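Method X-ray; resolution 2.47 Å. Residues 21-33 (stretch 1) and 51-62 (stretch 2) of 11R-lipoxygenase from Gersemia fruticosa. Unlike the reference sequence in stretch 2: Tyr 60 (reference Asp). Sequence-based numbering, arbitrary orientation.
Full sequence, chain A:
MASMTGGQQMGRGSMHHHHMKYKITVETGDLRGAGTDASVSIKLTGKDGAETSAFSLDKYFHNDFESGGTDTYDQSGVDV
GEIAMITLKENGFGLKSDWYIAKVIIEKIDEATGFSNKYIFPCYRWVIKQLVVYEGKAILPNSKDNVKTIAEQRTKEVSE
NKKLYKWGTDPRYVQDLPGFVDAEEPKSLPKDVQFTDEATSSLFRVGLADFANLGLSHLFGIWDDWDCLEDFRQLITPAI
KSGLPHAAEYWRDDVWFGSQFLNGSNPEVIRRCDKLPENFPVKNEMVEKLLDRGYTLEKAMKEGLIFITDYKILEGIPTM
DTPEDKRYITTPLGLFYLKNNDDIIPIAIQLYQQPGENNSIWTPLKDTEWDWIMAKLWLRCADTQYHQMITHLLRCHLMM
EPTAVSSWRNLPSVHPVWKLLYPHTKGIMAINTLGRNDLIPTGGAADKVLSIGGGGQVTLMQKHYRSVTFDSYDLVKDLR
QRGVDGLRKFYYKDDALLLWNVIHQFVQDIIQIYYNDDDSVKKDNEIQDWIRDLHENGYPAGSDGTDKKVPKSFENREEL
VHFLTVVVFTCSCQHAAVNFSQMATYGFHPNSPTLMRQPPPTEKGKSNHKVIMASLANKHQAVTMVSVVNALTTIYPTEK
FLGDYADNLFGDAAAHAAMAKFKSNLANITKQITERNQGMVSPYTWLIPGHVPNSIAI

Stretch 1 21-33: KYKITVETGDLRG
Stretch 2 (51-62) ETSAFSLDKYFH

How do the two backbones lie against each other? Residues 21-28 form an extended strand, with phi/psi from about -76/139 at Thr 28 to -128/122 at Tyr 22, before the chain turns into a loop at Gly 29. Stretch 2 is also largely extended, with a weakly bonded strand at about 55-57. The two strands run in roughly the same direction, at 35° (signed crossing -35°), and their axes approach no closer than 10.4 Å. The CA atoms of Val 26 and Leu 57 are 9.1 Å apart, and those of Arg 32 and Phe 61 are 9.5 Å apart. No hydrogen bond crosses at this spacing; side chains fill the gap, burying 436 Å² in total.

Which side chains fill it? Alternation along the extended chains sends CA-to-CB toward the partner at Tyr 22, Ile 24, Val 26 and Thr 28, and at Phe 55, Leu 57, Lys 59 and Phe 61. Tyr 22 (chi1 -67°, m; chi2 -40°) places CD2 3.8 Å from Phe 55 CZ, which sits at the edge of the tyrosine ring, and CE2 3.8 Å from Thr 52 CG2. Thr 52 (chi1 82°, p) can offer that methyl while its OG1 donates a hydrogen bond to Ser 53 O at 3.2 Å. Phe 55 (chi1 -65°, m; chi2 -76°) also receives Ile 24, whose m,t rotamer extends CD1 to 4.3 Å from Phe 55 CD2.

What continues the packing toward the loop? Val 26 (t) brings CG2 to 4.0 Å from CD1 of Leu 57, which is m,t; this is a purely apolar pairing. Next, Thr 28 (m) has OG1 4.1 Å from Lys 59 CE, a van der Waals contact with the aliphatic part of the lysine. Lys 59 follows a t,p,t,t path, and both its NZ and Thr 28 OG1 find hydrogen bonds elsewhere in the structure.

How does Arg 32 reach Phe 61 when its CA-to-CB bond points sideways? Its chi angles of 167° (t), 75° (p), 173° (t) and 87° bend the chain so that its end comes nearer. The guanidinium lies flat on the ring, centres 4.0 Å apart and planes at 21°. Arg 32 CZ is 4.0 Å from the centroid of the Phe 61 ring, so positive charge meets the pi cloud, while Arg 32 CD adds a CH-pi contact at 3.9 Å from that centroid, 10° off the normal. Phe 61 (chi1 -72°, m; chi2 -70°) presents this face, and Arg 32 NH2 comes within 3.2 Å of Phe 61 CB.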

# COMPACT_ATOMS: atom_id res chain seq x y z
N LYS A 21 41.37 5.32 23.15
CA LYS A 21 40.64 4.06 23.30
C LYS A 21 39.23 4.15 22.72
O LYS A 21 38.52 5.13 22.94
CB LYS A 21 40.59 3.64 24.77
CG LYS A 21 39.84 4.61 25.68
CD LYS A 21 38.39 4.18 25.90
CE LYS A 21 37.67 5.13 26.85
NZ LYS A 21 36.25 4.73 27.07
N TYR A 22 38.83 3.11 21.99
CA TYR A 22 37.50 3.04 21.39
C TYR A 22 36.81 1.73 21.74
O TYR A 22 37.34 0.66 21.45
CB TYR A 22 37.59 3.16 19.87
CG TYR A 22 38.05 4.50 19.36
CD1 TYR A 22 37.61 5.68 19.95
CD2 TYR A 22 38.92 4.59 18.28
CE1 TYR A 22 38.03 6.91 19.48
CE2 TYR A 22 39.35 5.81 17.81
CZ TYR A 22 38.90 6.97 18.41
OH TYR A 22 39.32 8.19 17.93
N LYS A 23 35.64 1.82 22.37
CA LYS A 23 34.84 0.63 22.65
C LYS A 23 33.71 0.51 21.64
O LYS A 23 32.64 1.09 21.81
CB LYS A 23 34.28 0.68 24.07
CG LYS A 23 33.46 -0.54 24.45
CD LYS A 23 33.06 -0.52 25.91
CE LYS A 23 32.31 -1.78 26.30
NZ LYS A 23 32.02 -1.82 27.76
N ILE A 24 33.96 -0.26 20.58
CA ILE A 24 33.00 -0.40 19.49
C ILE A 24 32.09 -1.61 19.71
O ILE A 24 32.55 -2.74 19.79
CB ILE A 24 33.73 -0.57 18.14
CG1 ILE A 24 34.71 0.59 17.93
CG2 ILE A 24 32.73 -0.65 17.00
CD1 ILE A 24 35.61 0.42 16.73
N THR A 25 30.79 -1.34 19.79
CA THR A 25 29.80 -2.40 19.97
C THR A 25 28.91 -2.51 18.74
O THR A 25 28.30 -1.53 18.32
CB THR A 25 28.91 -2.13 21.19
OG1 THR A 25 29.72 -1.94 22.36
CG2 THR A 25 27.96 -3.30 21.43
N VAL A 26 28.85 -3.70 18.16
CA VAL A 26 28.06 -3.93 16.96
C VAL A 26 26.85 -4.80 17.25
O VAL A 26 26.99 -5.93 17.74
CB VAL A 26 28.91 -4.61 15.86
CG1 VAL A 26 28.08 -4.81 14.60
CG2 VAL A 26 30.15 -3.78 15.56
N GLU A 27 25.67 -4.29 16.95
CA GLU A 27 24.44 -5.06 17.09
C GLU A 27 24.00 -5.58 15.73
O GLU A 27 23.70 -4.80 14.83
CB GLU A 27 23.33 -4.21 17.71
CG GLU A 27 23.66 -3.67 19.09
CD GLU A 27 22.45 -3.05 19.77
OE1 GLU A 27 21.36 -3.05 19.17
OE2 GLU A 27 22.60 -2.55 20.91
N THR A 28 23.96 -6.90 15.60
CA THR A 28 23.53 -7.53 14.35
C THR A 28 22.02 -7.44 14.21
O THR A 28 21.28 -7.63 15.18
CB THR A 28 23.96 -9.01 14.29
OG1 THR A 28 25.38 -9.11 14.50
CG2 THR A 28 23.59 -9.62 12.95
N GLY A 29 21.55 -7.15 13.00
CA GLY A 29 20.13 -7.06 12.74
C GLY A 29 19.47 -8.43 12.74
O GLY A 29 20.11 -9.43 13.04
N ASP A 30 18.18 -8.46 12.40
CA ASP A 30 17.42 -9.71 12.45
C ASP A 30 17.54 -10.52 11.16
O ASP A 30 17.10 -11.66 11.10
CB ASP A 30 15.94 -9.42 12.76
CG ASP A 30 15.30 -8.48 11.75
OD1 ASP A 30 15.80 -8.41 10.60
OD2 ASP A 30 14.30 -7.82 12.10
N LEU A 31 18.14 -9.92 10.13
CA LEU A 31 18.37 -10.63 8.88
C LEU A 31 19.70 -11.37 8.94
O LEU A 31 20.58 -11.02 9.73
CB LEU A 31 18.35 -9.67 7.69
CG LEU A 31 17.07 -8.86 7.52
CD1 LEU A 31 17.15 -8.02 6.25
CD2 LEU A 31 15.85 -9.76 7.49
N ARG A 32 19.84 -12.40 8.11
CA ARG A 32 21.01 -13.26 8.15
C ARG A 32 21.29 -13.85 6.77
O ARG A 32 20.52 -14.66 6.26
CB ARG A 32 20.79 -14.39 9.16
CG ARG A 32 21.79 -15.53 9.08
CD ARG A 32 23.14 -15.15 9.66
NE ARG A 32 24.03 -16.30 9.73
CZ ARG A 32 24.83 -16.70 8.74
NH1 ARG A 32 24.87 -16.04 7.60
NH2 ARG A 32 25.60 -17.77 8.91
N GLY A 33 22.39 -13.42 6.16
CA GLY A 33 22.78 -13.93 4.86
C GLY A 33 23.39 -15.31 4.97
O GLY A 33 23.42 -15.90 6.05
N GLU A 51 40.40 11.30 10.87
CA GLU A 51 39.98 9.91 10.74
C GLU A 51 41.07 8.95 11.21
O GLU A 51 42.26 9.26 11.16
CB GLU A 51 39.59 9.60 9.29
CG GLU A 51 40.70 9.78 8.28
CD GLU A 51 40.26 9.48 6.86
OE1 GLU A 51 41.08 9.63 5.93
OE2 GLU A 51 39.08 9.09 6.68
N THR A 52 40.65 7.77 11.66
CA THR A 52 41.56 6.77 12.21
C THR A 52 41.97 5.77 11.13
O THR A 52 41.80 6.03 9.94
CB THR A 52 40.92 6.00 13.37
OG1 THR A 52 40.09 4.95 12.85
CG2 THR A 52 40.08 6.92 14.24
N SER A 53 42.49 4.63 11.56
CA SER A 53 42.87 3.56 10.64
C SER A 53 41.86 2.42 10.72
O SER A 53 41.21 2.21 11.74
CB SER A 53 44.27 3.04 10.96
OG SER A 53 44.69 2.09 10.01
N ALA A 54 41.73 1.68 9.62
CA ALA A 54 40.74 0.62 9.51
C ALA A 54 40.97 -0.50 10.53
O ALA A 54 41.81 -1.37 10.33
CB ALA A 54 40.75 0.05 8.10
N PHE A 55 40.21 -0.46 11.62
CA PHE A 55 40.21 -1.56 12.58
C PHE A 55 39.68 -2.81 11.91
O PHE A 55 39.13 -2.75 10.81
CB PHE A 55 39.35 -1.22 13.80
CG PHE A 55 39.86 -0.06 14.60
CD1 PHE A 55 40.94 -0.21 15.45
CD2 PHE A 55 39.25 1.18 14.52
CE1 PHE A 55 41.41 0.85 16.20
CE2 PHE A 55 39.72 2.25 15.27
CZ PHE A 55 40.79 2.08 16.11
N SER A 56 39.85 -3.96 12.56
CA SER A 56 39.37 -5.22 12.02
C SER A 56 38.39 -5.90 12.97
O SER A 56 38.78 -6.42 14.02
CB SER A 56 40.54 -6.16 11.72
OG SER A 56 41.25 -5.73 10.56
N LEU A 57 37.11 -5.87 12.60
CA LEU A 57 36.06 -6.50 13.39
C LEU A 57 35.84 -7.93 12.92
O LEU A 57 35.37 -8.17 11.81
CB LEU A 57 34.77 -5.70 13.26
CG LEU A 57 34.88 -4.22 13.63
CD1 LEU A 57 33.55 -3.52 13.40
CD2 LEU A 57 35.33 -4.06 15.07
N ASP A 58 36.17 -8.89 13.78
CA ASP A 58 36.01 -10.30 13.46
C ASP A 58 34.62 -10.79 13.87
O ASP A 58 34.27 -10.76 15.05
CB ASP A 58 37.08 -11.14 14.15
CG ASP A 58 38.48 -10.77 13.70
OD1 ASP A 58 38.64 -10.32 12.54
OD2 ASP A 58 39.42 -10.93 14.50
N LYS A 59 33.85 -11.25 12.89
CA LYS A 59 32.52 -11.78 13.14
C LYS A 59 32.37 -13.14 12.47
O LYS A 59 32.55 -13.27 11.26
CB LYS A 59 31.45 -10.82 12.64
CG LYS A 59 30.02 -11.32 12.82
CD LYS A 59 29.70 -11.57 14.29
CE LYS A 59 28.25 -12.00 14.47
NZ LYS A 59 27.93 -12.35 15.88
N TYR A 60 32.02 -14.15 13.26
CA TYR A 60 31.84 -15.50 12.75
C TYR A 60 30.49 -16.05 13.18
O TYR A 60 30.13 -15.98 14.36
CB TYR A 60 32.96 -16.41 13.24
CG TYR A 60 34.35 -15.91 12.91
CD1 TYR A 60 34.88 -16.06 11.63
CD2 TYR A 60 35.14 -15.30 13.88
CE1 TYR A 60 36.15 -15.60 11.33
CE2 TYR A 60 36.41 -14.84 13.58
CZ TYR A 60 36.91 -14.99 12.30
OH TYR A 60 38.17 -14.53 12.00
N PHE A 61 29.75 -16.60 12.23
CA PHE A 61 28.43 -17.17 12.52
C PHE A 61 28.53 -18.67 12.78
O PHE A 61 28.94 -19.43 11.91
CB PHE A 61 27.46 -16.89 11.37
CG PHE A 61 27.02 -15.46 11.28
CD1 PHE A 61 26.17 -14.92 12.23
CD2 PHE A 61 27.46 -14.65 10.24
CE1 PHE A 61 25.77 -13.61 12.16
CE2 PHE A 61 27.05 -13.33 10.16
CZ PHE A 61 26.20 -12.81 11.12
N HIS A 62 28.16 -19.08 13.99
CA HIS A 62 28.22 -20.48 14.39
C HIS A 62 27.34 -21.34 13.49
O HIS A 62 27.83 -22.13 12.69
CB HIS A 62 27.80 -20.64 15.85
CG HIS A 62 28.57 -19.78 16.80
ND1 HIS A 62 28.16 -18.51 17.16
CD2 HIS A 62 29.73 -20.00 17.47
CE1 HIS A 62 29.03 -17.99 18.00
NE2 HIS A 62 29.99 -18.87 18.21